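Aminotransferase, class I (Staphylococcus aureus, PDB 2O1B) probably catalyses pyridoxal-5'-phosphate-dependent transfer of an amino group between amino acids and oxo acids, with aspartate as the likely donor. Local coordinates at residues P48-A53 with L382-Q387; Q354-E359 with I394-L399. All blocks are in the same frame, centred on the assembly; numbering follows the deposited sequence.

Contact 1: P48-A53 with L382-Q387; sequences PLINMA and LALDDQ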
ATOM      1  N   PRO A  48       2.861 -37.307  -4.923  1.00 31.99           N
ATOM      2  CA  PRO A  48       2.057 -36.159  -4.495  1.00 31.92           C
ATOM      3  C   PRO A  48       2.934 -35.021  -3.968  1.00 32.22           C
ATOM      4  O   PRO A  48       3.899 -35.264  -3.239  1.00 31.89           O
ATOM      5  CB  PRO A  48       1.184 -36.739  -3.380  1.00 31.89           C
ATOM      6  CG  PRO A  48       1.071 -38.181  -3.715  1.00 31.54           C
ATOM      7  CD  PRO A  48       2.398 -38.561  -4.302  1.00 31.74           C
ATOM      8  N   LEU A  49       2.595 -33.795  -4.355  1.00 32.49           N
ATOM      9  CA  LEU A  49       3.399 -32.619  -4.043  1.00 33.25           C
ATOM     10  C   LEU A  49       3.317 -32.221  -2.573  1.00 33.20           C
ATOM     11  O   LEU A  49       2.233 -32.183  -1.988  1.00 33.14           O
ATOM     12  CB  LEU A  49       2.985 -31.436  -4.931  1.00 33.07           C
ATOM     13  CG  LEU A  49       3.782 -30.132  -4.833  1.00 34.03           C
ATOM     14  CD1 LEU A  49       5.170 -30.261  -5.461  1.00 33.43           C
ATOM     15  CD2 LEU A  49       2.996 -28.984  -5.473  1.00 34.02           C
ATOM     16  N   ILE A  50       4.484 -31.955  -1.987  1.00 33.40           N
ATOM     17  CA  ILE A  50       4.591 -31.295  -0.688  1.00 33.56           C
ATOM     18  C   ILE A  50       5.307 -29.966  -0.933  1.00 34.11           C
ATOM     19  O   ILE A  50       6.446 -29.937  -1.402  1.00 33.54           O
ATOM     20  CB  ILE A  50       5.342 -32.156   0.352  1.00 33.41           C
ATOM     21  CG1 ILE A  50       4.690 -33.538   0.467  1.00 32.90           C
ATOM     22  CG2 ILE A  50       5.375 -31.462   1.713  1.00 32.76           C
ATOM     23  CD1 ILE A  50       5.545 -34.583   1.154  1.00 32.41           C
ATOM     24  N   ASN A  51       4.607 -28.871  -0.645  1.00 34.98           N
ATOM     25  CA  ASN A  51       5.113 -27.528  -0.902  1.00 35.98           C
ATOM     26  C   ASN A  51       5.757 -26.984   0.355  1.00 36.36           C
ATOM     27  O   ASN A  51       5.076 -26.427   1.207  1.00 36.55           O
ATOM     28  CB  ASN A  51       3.977 -26.611  -1.368  1.00 36.01           C
ATOM     29  CG  ASN A  51       4.468 -25.269  -1.897  1.00 37.22           C
ATOM     30  OD1 ASN A  51       5.637 -24.895  -1.747  1.00 38.36           O
ATOM     31  ND2 ASN A  51       3.558 -24.529  -2.520  1.00 37.44           N
HETATM   32  N   MSE A  52       7.071 -27.167   0.466  1.00 36.83           N
HETATM   33  CA  MSE A  52       7.833 -26.723   1.637  1.00 36.98           C
HETATM   34  C   MSE A  52       8.536 -25.399   1.339  1.00 37.04           C
HETATM   35  O   MSE A  52       9.540 -25.055   1.969  1.00 37.34           O
HETATM   36  CB  MSE A  52       8.857 -27.784   2.042  1.00 36.84           C
HETATM   37  CG  MSE A  52       8.299 -29.191   2.163  1.00 36.68           C
HETATM   38 SE   MSE A  52       9.566 -30.421   2.931  0.70 37.95          SE
HETATM   39  CE  MSE A  52       9.155 -30.171   4.820  1.00 38.85           C
ATOM     40  N   ALA A  53       8.004 -24.669   0.366  1.00 37.07           N
ATOM     41  CA  ALA A  53       8.524 -23.364  -0.007  1.00 37.23           C
ATOM     42  C   ALA A  53       7.674 -22.237   0.609  1.00 37.73           C
ATOM     43  O   ALA A  53       7.860 -21.061   0.294  1.00 37.38           O
ATOM     44  CB  ALA A  53       8.574 -23.249  -1.513  1.00 37.01           C
ATOM     45  N   LEU A 382       8.375 -25.508   7.635  1.00 35.44           N
ATOM     46  CA  LEU A 382       7.708 -26.470   8.503  1.00 36.88           C
ATOM     47  C   LEU A 382       6.224 -26.117   8.666  1.00 37.37           C
ATOM     48  O   LEU A 382       5.531 -26.675   9.508  1.00 37.50           O
ATOM     49  CB  LEU A 382       8.412 -26.531   9.863  1.00 36.94           C
ATOM     50  CG  LEU A 382       9.888 -26.950   9.878  1.00 37.72           C
ATOM     51  CD1 LEU A 382      10.587 -26.389  11.110  1.00 38.64           C
ATOM     52  CD2 LEU A 382      10.043 -28.459   9.801  1.00 36.78           C
ATOM     53  N   ALA A 383       5.751 -25.190   7.838  1.00 38.51           N
ATOM     54  CA  ALA A 383       4.397 -24.665   7.940  1.00 39.69           C
ATOM     55  C   ALA A 383       3.406 -25.479   7.111  1.00 40.54           C
ATOM     56  O   ALA A 383       2.760 -24.960   6.195  1.00 40.69           O
ATOM     57  CB  ALA A 383       4.384 -23.219   7.530  1.00 39.71           C
ATOM     58  N   LEU A 384       3.304 -26.761   7.435  1.00 41.59           N
ATOM     59  CA  LEU A 384       2.405 -27.669   6.741  1.00 43.06           C
ATOM     60  C   LEU A 384       1.941 -28.704   7.740  1.00 44.10           C
ATOM     61  O   LEU A 384       2.550 -28.850   8.809  1.00 44.14           O
ATOM     62  CB  LEU A 384       3.118 -28.383   5.583  1.00 43.05           C
ATOM     63  CG  LEU A 384       3.724 -27.596   4.418  1.00 43.64           C
ATOM     64  CD1 LEU A 384       4.932 -28.332   3.847  1.00 43.73           C
ATOM     65  CD2 LEU A 384       2.677 -27.300   3.330  1.00 44.18           C
ATOM     66  N   ASP A 385       0.874 -29.419   7.384  1.00 45.46           N
ATOM     67  CA  ASP A 385       0.401 -30.578   8.147  1.00 46.90           C
ATOM     68  C   ASP A 385       1.505 -31.200   8.996  1.00 47.38           C
ATOM     69  O   ASP A 385       2.580 -31.540   8.484  1.00 47.56           O
ATOM     70  CB  ASP A 385      -0.148 -31.649   7.197  1.00 47.16           C
ATOM     71  CG  ASP A 385      -1.605 -31.433   6.832  1.00 48.69           C
ATOM     72  OD1 ASP A 385      -2.333 -30.754   7.596  1.00 50.26           O
ATOM     73  OD2 ASP A 385      -2.026 -31.969   5.778  1.00 50.08           O
ATOM     74  N   ASP A 386       1.234 -31.340  10.292  1.00 48.24           N
ATOM     75  CA  ASP A 386       2.132 -32.046  11.206  1.00 49.10           C
ATOM     76  C   ASP A 386       2.206 -33.495  10.749  1.00 49.45           C
ATOM     77  O   ASP A 386       2.806 -34.348  11.408  1.00 49.86           O
ATOM     78  CB  ASP A 386       1.604 -31.967  12.643  1.00 49.09           C
ATOM     79  CG  ASP A 386       2.588 -31.301  13.590  1.00 49.68           C
ATOM     80  OD1 ASP A 386       3.690 -31.862  13.803  1.00 49.74           O
ATOM     81  OD2 ASP A 386       2.256 -30.209  14.120  1.00 49.75           O
ATOM     82  N   GLN A 387       1.583 -33.739   9.596  1.00 49.91           N
ATOM     83  CA  GLN A 387       1.499 -35.036   8.943  1.00 50.09           C
ATOM     84  C   GLN A 387       2.494 -35.025   7.785  1.00 49.90           C
ATOM     85  O   GLN A 387       3.642 -35.434   7.955  1.00 50.21           O
ATOM     86  CB  GLN A 387       0.068 -35.261   8.438  1.00 50.27           C
ATOM     87  CG  GLN A 387      -1.019 -34.575   9.285  1.00 50.43           C
ATOM     88  CD  GLN A 387      -2.429 -34.848   8.787  1.00 50.70           C
ATOM     89  OE1 GLN A 387      -2.629 -35.281   7.651  1.00 51.88           O
ATOM     90  NE2 GLN A 387      -3.417 -34.600   9.643  1.00 51.46           N
TER

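Contact 2: Q354-E359 with I394-L399; sequences QFLVQE and IRLTEL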
ATOM      1  N   GLN A 354      15.401 -27.980  -8.252  1.00 23.81           N
ATOM      2  CA  GLN A 354      14.836 -28.683  -9.396  1.00 24.80           C
ATOM      3  C   GLN A 354      14.838 -30.205  -9.204  1.00 24.45           C
ATOM      4  O   GLN A 354      13.837 -30.863  -9.497  1.00 24.58           O
ATOM      5  CB  GLN A 354      15.527 -28.258 -10.698  1.00 24.92           C
ATOM      6  CG  GLN A 354      14.644 -28.384 -11.944  1.00 28.05           C
ATOM      7  CD  GLN A 354      13.415 -27.454 -11.946  1.00 31.13           C
ATOM      8  OE1 GLN A 354      13.336 -26.471 -11.189  1.00 33.72           O
ATOM      9  NE2 GLN A 354      12.455 -27.765 -12.810  1.00 33.04           N
ATOM     10  N   PHE A 355      15.940 -30.751  -8.687  1.00 24.00           N
ATOM     11  CA  PHE A 355      16.011 -32.167  -8.301  1.00 23.59           C
ATOM     12  C   PHE A 355      14.858 -32.595  -7.385  1.00 23.61           C
ATOM     13  O   PHE A 355      14.156 -33.564  -7.678  1.00 23.26           O
ATOM     14  CB  PHE A 355      17.356 -32.465  -7.627  1.00 23.70           C
ATOM     15  CG  PHE A 355      17.523 -33.900  -7.180  1.00 23.45           C
ATOM     16  CD1 PHE A 355      17.924 -34.885  -8.079  1.00 23.24           C
ATOM     17  CD2 PHE A 355      17.307 -34.260  -5.854  1.00 23.73           C
ATOM     18  CE1 PHE A 355      18.097 -36.209  -7.668  1.00 23.38           C
ATOM     19  CE2 PHE A 355      17.474 -35.580  -5.435  1.00 24.16           C
ATOM     20  CZ  PHE A 355      17.870 -36.556  -6.349  1.00 23.90           C
ATOM     21  N   LEU A 356      14.663 -31.866  -6.287  1.00 23.59           N
ATOM     22  CA  LEU A 356      13.631 -32.208  -5.305  1.00 24.05           C
ATOM     23  C   LEU A 356      12.197 -32.157  -5.863  1.00 24.76           C
ATOM     24  O   LEU A 356      11.374 -33.026  -5.554  1.00 24.31           O
ATOM     25  CB  LEU A 356      13.765 -31.335  -4.048  1.00 23.68           C
ATOM     26  CG  LEU A 356      14.967 -31.563  -3.119  1.00 23.33           C
ATOM     27  CD1 LEU A 356      15.039 -30.491  -2.038  1.00 21.70           C
ATOM     28  CD2 LEU A 356      14.895 -32.930  -2.480  1.00 23.19           C
ATOM     29  N   VAL A 357      11.898 -31.156  -6.689  1.00 25.80           N
ATOM     30  CA  VAL A 357      10.559 -31.054  -7.298  1.00 27.27           C
ATOM     31  C   VAL A 357      10.333 -32.143  -8.353  1.00 27.94           C
ATOM     32  O   VAL A 357       9.275 -32.789  -8.366  1.00 28.25           O
ATOM     33  CB  VAL A 357      10.225 -29.612  -7.829  1.00 27.22           C
ATOM     34  CG1 VAL A 357      11.236 -29.135  -8.859  1.00 27.58           C
ATOM     35  CG2 VAL A 357       8.831 -29.571  -8.425  1.00 28.62           C
ATOM     36  N   GLN A 358      11.338 -32.356  -9.206  1.00 28.70           N
ATOM     37  CA  GLN A 358      11.295 -33.369 -10.270  1.00 29.77           C
ATOM     38  C   GLN A 358      11.237 -34.797  -9.728  1.00 29.31           C
ATOM     39  O   GLN A 358      10.347 -35.568 -10.088  1.00 29.69           O
ATOM     40  CB  GLN A 358      12.525 -33.260 -11.173  1.00 29.85           C
ATOM     41  CG  GLN A 358      12.476 -32.176 -12.243  1.00 31.61           C
ATOM     42  CD  GLN A 358      13.632 -32.297 -13.246  1.00 31.71           C
ATOM     43  OE1 GLN A 358      14.106 -33.402 -13.550  1.00 34.33           O
ATOM     44  NE2 GLN A 358      14.087 -31.157 -13.765  1.00 33.60           N
ATOM     45  N   GLU A 359      12.205 -35.148  -8.884  1.00 29.01           N
ATOM     46  CA  GLU A 359      12.349 -36.520  -8.397  1.00 28.74           C
ATOM     47  C   GLU A 359      11.484 -36.807  -7.178  1.00 28.05           C
ATOM     48  O   GLU A 359      10.861 -37.859  -7.100  1.00 28.29           O
ATOM     49  CB  GLU A 359      13.817 -36.860  -8.087  1.00 28.99           C
ATOM     50  CG  GLU A 359      14.836 -36.433  -9.156  1.00 30.35           C
ATOM     51  CD  GLU A 359      14.600 -37.056 -10.522  1.00 33.68           C
ATOM     52  OE1 GLU A 359      14.166 -38.230 -10.593  1.00 34.37           O
ATOM     53  OE2 GLU A 359      14.866 -36.363 -11.533  1.00 35.03           O
ATOM     54  N   ILE A 394      10.943 -38.389   5.523  1.00 32.87           N
ATOM     55  CA  ILE A 394      11.346 -39.699   5.011  1.00 31.77           C
ATOM     56  C   ILE A 394      11.793 -39.630   3.551  1.00 31.01           C
ATOM     57  O   ILE A 394      12.725 -40.334   3.154  1.00 30.64           O
ATOM     58  CB  ILE A 394      10.232 -40.757   5.192  1.00 31.82           C
ATOM     59  CG1 ILE A 394       9.858 -40.878   6.673  1.00 31.86           C
ATOM     60  CG2 ILE A 394      10.689 -42.117   4.668  1.00 31.51           C
ATOM     61  CD1 ILE A 394       8.732 -41.871   6.974  1.00 32.03           C
ATOM     62  N   ARG A 395      11.128 -38.784   2.765  1.00 30.07           N
ATOM     63  CA  ARG A 395      11.534 -38.531   1.379  1.00 29.45           C
ATOM     64  C   ARG A 395      12.966 -38.000   1.320  1.00 28.73           C
ATOM     65  O   ARG A 395      13.784 -38.491   0.543  1.00 28.71           O
ATOM     66  CB  ARG A 395      10.587 -37.537   0.691  1.00 29.29           C
ATOM     67  CG  ARG A 395       9.239 -38.116   0.293  1.00 28.99           C
ATOM     68  CD  ARG A 395       8.506 -37.161  -0.636  1.00 27.89           C
ATOM     69  NE  ARG A 395       7.100 -37.525  -0.793  1.00 26.49           N
ATOM     70  CZ  ARG A 395       6.223 -36.837  -1.517  1.00 25.64           C
ATOM     71  NH1 ARG A 395       6.596 -35.741  -2.170  1.00 24.15           N
ATOM     72  NH2 ARG A 395       4.964 -37.243  -1.585  1.00 24.73           N
ATOM     73  N   LEU A 396      13.251 -37.007   2.162  1.00 28.07           N
ATOM     74  CA  LEU A 396      14.561 -36.356   2.226  1.00 27.69           C
ATOM     75  C   LEU A 396      15.698 -37.234   2.759  1.00 27.54           C
ATOM     76  O   LEU A 396      16.824 -37.164   2.258  1.00 27.41           O
ATOM     77  CB  LEU A 396      14.462 -35.073   3.048  1.00 27.64           C
ATOM     78  CG  LEU A 396      13.762 -33.921   2.328  1.00 27.63           C
ATOM     79  CD1 LEU A 396      13.442 -32.808   3.301  1.00 27.90           C
ATOM     80  CD2 LEU A 396      14.637 -33.411   1.190  1.00 27.87           C
ATOM     81  N   THR A 397      15.402 -38.054   3.767  1.00 27.39           N
ATOM     82  CA  THR A 397      16.403 -38.954   4.364  1.00 27.24           C
ATOM     83  C   THR A 397      16.876 -40.039   3.390  1.00 26.81           C
ATOM     84  O   THR A 397      18.004 -40.526   3.489  1.00 26.49           O
ATOM     85  CB  THR A 397      15.893 -39.610   5.667  1.00 27.29           C
ATOM     86  OG1 THR A 397      14.670 -40.304   5.409  1.00 28.60           O
ATOM     87  CG2 THR A 397      15.657 -38.568   6.734  1.00 27.89           C
ATOM     88  N   GLU A 398      16.007 -40.411   2.452  1.00 26.46           N
ATOM     89  CA  GLU A 398      16.358 -41.323   1.364  1.00 26.33           C
ATOM     90  C   GLU A 398      17.537 -40.785   0.539  1.00 25.84           C
ATOM     91  O   GLU A 398      18.242 -41.548  -0.127  1.00 25.95           O
ATOM     92  CB  GLU A 398      15.134 -41.562   0.471  1.00 26.32           C
ATOM     93  CG  GLU A 398      15.240 -42.754  -0.482  1.00 28.16           C
ATOM     94  CD  GLU A 398      15.850 -42.407  -1.846  1.00 29.60           C
ATOM     95  OE1 GLU A 398      15.960 -41.210  -2.182  1.00 31.63           O
ATOM     96  OE2 GLU A 398      16.210 -43.337  -2.589  1.00 29.36           O
ATOM     97  N   LEU A 399      17.756 -39.474   0.609  1.00 25.31           N
ATOM     98  CA  LEU A 399      18.795 -38.813  -0.180  1.00 25.07           C
ATOM     99  C   LEU A 399      20.135 -38.716   0.548  1.00 25.18           C
ATOM    100  O   LEU A 399      21.061 -38.063   0.066  1.00 25.08           O
ATOM    101  CB  LEU A 399      18.323 -37.424  -0.624  1.00 24.93           C
ATOM    102  CG  LEU A 399      17.016 -37.355  -1.425  1.00 24.36           C
ATOM    103  CD1 LEU A 399      16.567 -35.908  -1.574  1.00 23.53           C
ATOM    104  CD2 LEU A 399      17.182 -38.032  -2.786  1.00 24.32           C
TER

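Contact 1: P48-A53 with L382-Q387
Asn-51 OD1 accepts from Ala-53 N at 3.2 Å, closing an Asx turn with an N-H...O angle of 152° and the donor tilted 25° from the carbonyl plane, while the backbone oxygen of the same Asn-51 lies against the forked end of Leu-384. The fork straddles this oxygen: CD1 and CD2 of Leu-384 each lie 3.3 Å from Asn-51 O, and CG of Leu-384 is 3.7 Å away. These are van der Waals contacts, and no hydrogen bond joins 48-53 to 382-387. Leu-384 reaches the oxygen because its CG stands opposite the carbonyl carbon and beside the backbone N (chi1 -61°), on a CB that already points toward 48-53. Its CD1 does most of the touching. Besides the oxygen it meets Ile-50 CG2 at 3.8 Å and Met-52 CG at 3.9 Å, so one methyl closes on side chains two residues apart in 48-53. Strand 50-51 lies parallel to strand 362-363, with Ile-50 bonded through its backbone to Ser-361 and Leu-363, while 382-387 is the loop between strand 377-381 and helix 388-397. The early strand thus joins the C-terminal part of the chain, an arrangement consistent with the small domain of fold-type I aminotransferases. Met-52, present as selenomethionine, crosses Leu-384 at about a right angle and presents its near end, CG. The rest of its chain bends at the selenium, and the side chain also packs on Phe-319 and Ala-392. In the loop, Ala-383 is the centre of an inverse gamma turn, closed by a weak bond from Leu-384 N to Leu-382 O at 3.0 Å. Leu-384 also rests on Leu-389 of helix 388-397.

Contact 2: Q354-E359 with I394-L399
Helical segment 354-359 comes closest to 394-399 at Leu-356 and Leu-396, whose CA atoms are 8.6 Å apart, a gap bridged by apolar side chains alone. Leu-356 CD2 is the hub: it meets Leu-399 CD1 at 3.5 Å and Leu-396 CD2 at 3.7 Å, touching leucines three residues apart on the facing segment. The Leu-356 side chain lies roughly perpendicular to that of Leu-396 and obliquely to that of Leu-399. Phe-355 adds a second point of contact. With CG turned opposite its backbone N (chi1 179°), the ring is met at its edge by both methyls of Leu-399: CD2 is 3.6 Å from Phe-355 CE2 and 3.9 Å from CZ, while CD1 lies in the ring plane, 4.0 Å from CE2. Leu-399 thus touches both Phe-355 and Leu-356. This is apolar packing of helix 349-360 against the end of helix 388-397, with no hydrogen bond between the two segments. Lys-360 NZ, on the last residue of helix 349-360, forms a salt bridge with Glu-398 OE1. Around the apolar patch, Tyr-347 meets the Phe-355 ring edge-to-face, Leu-396 packs on Phe-319 of helix 302-325, and Ile-362 of strand 362-363 lies against Leu-396.

Overall arrangement
The two contacts lie about 13 Å apart, centre to centre, on the same side of the chain's centre. Their segments alternate along the chain: 48-53, 354-359, 382-387, then 394-399. They meet directly, since Arg-395 NH2 lies 2.8 Å from Pro-48 O, a probable hydrogen bond, and Ile-50 CD1 packs 3.6 Å from Arg-395 CZ. Strand 362-363 touches residues of both, as does Phe-319 of helix 302-325. Contact 1 brings the early 48-53 against the loop before helix 388-397, and contact 2 packs that helix on helix 349-360, consistent with the small domain of class I aminotransferases. None of the cofactor-pocket residues belongs to either contact.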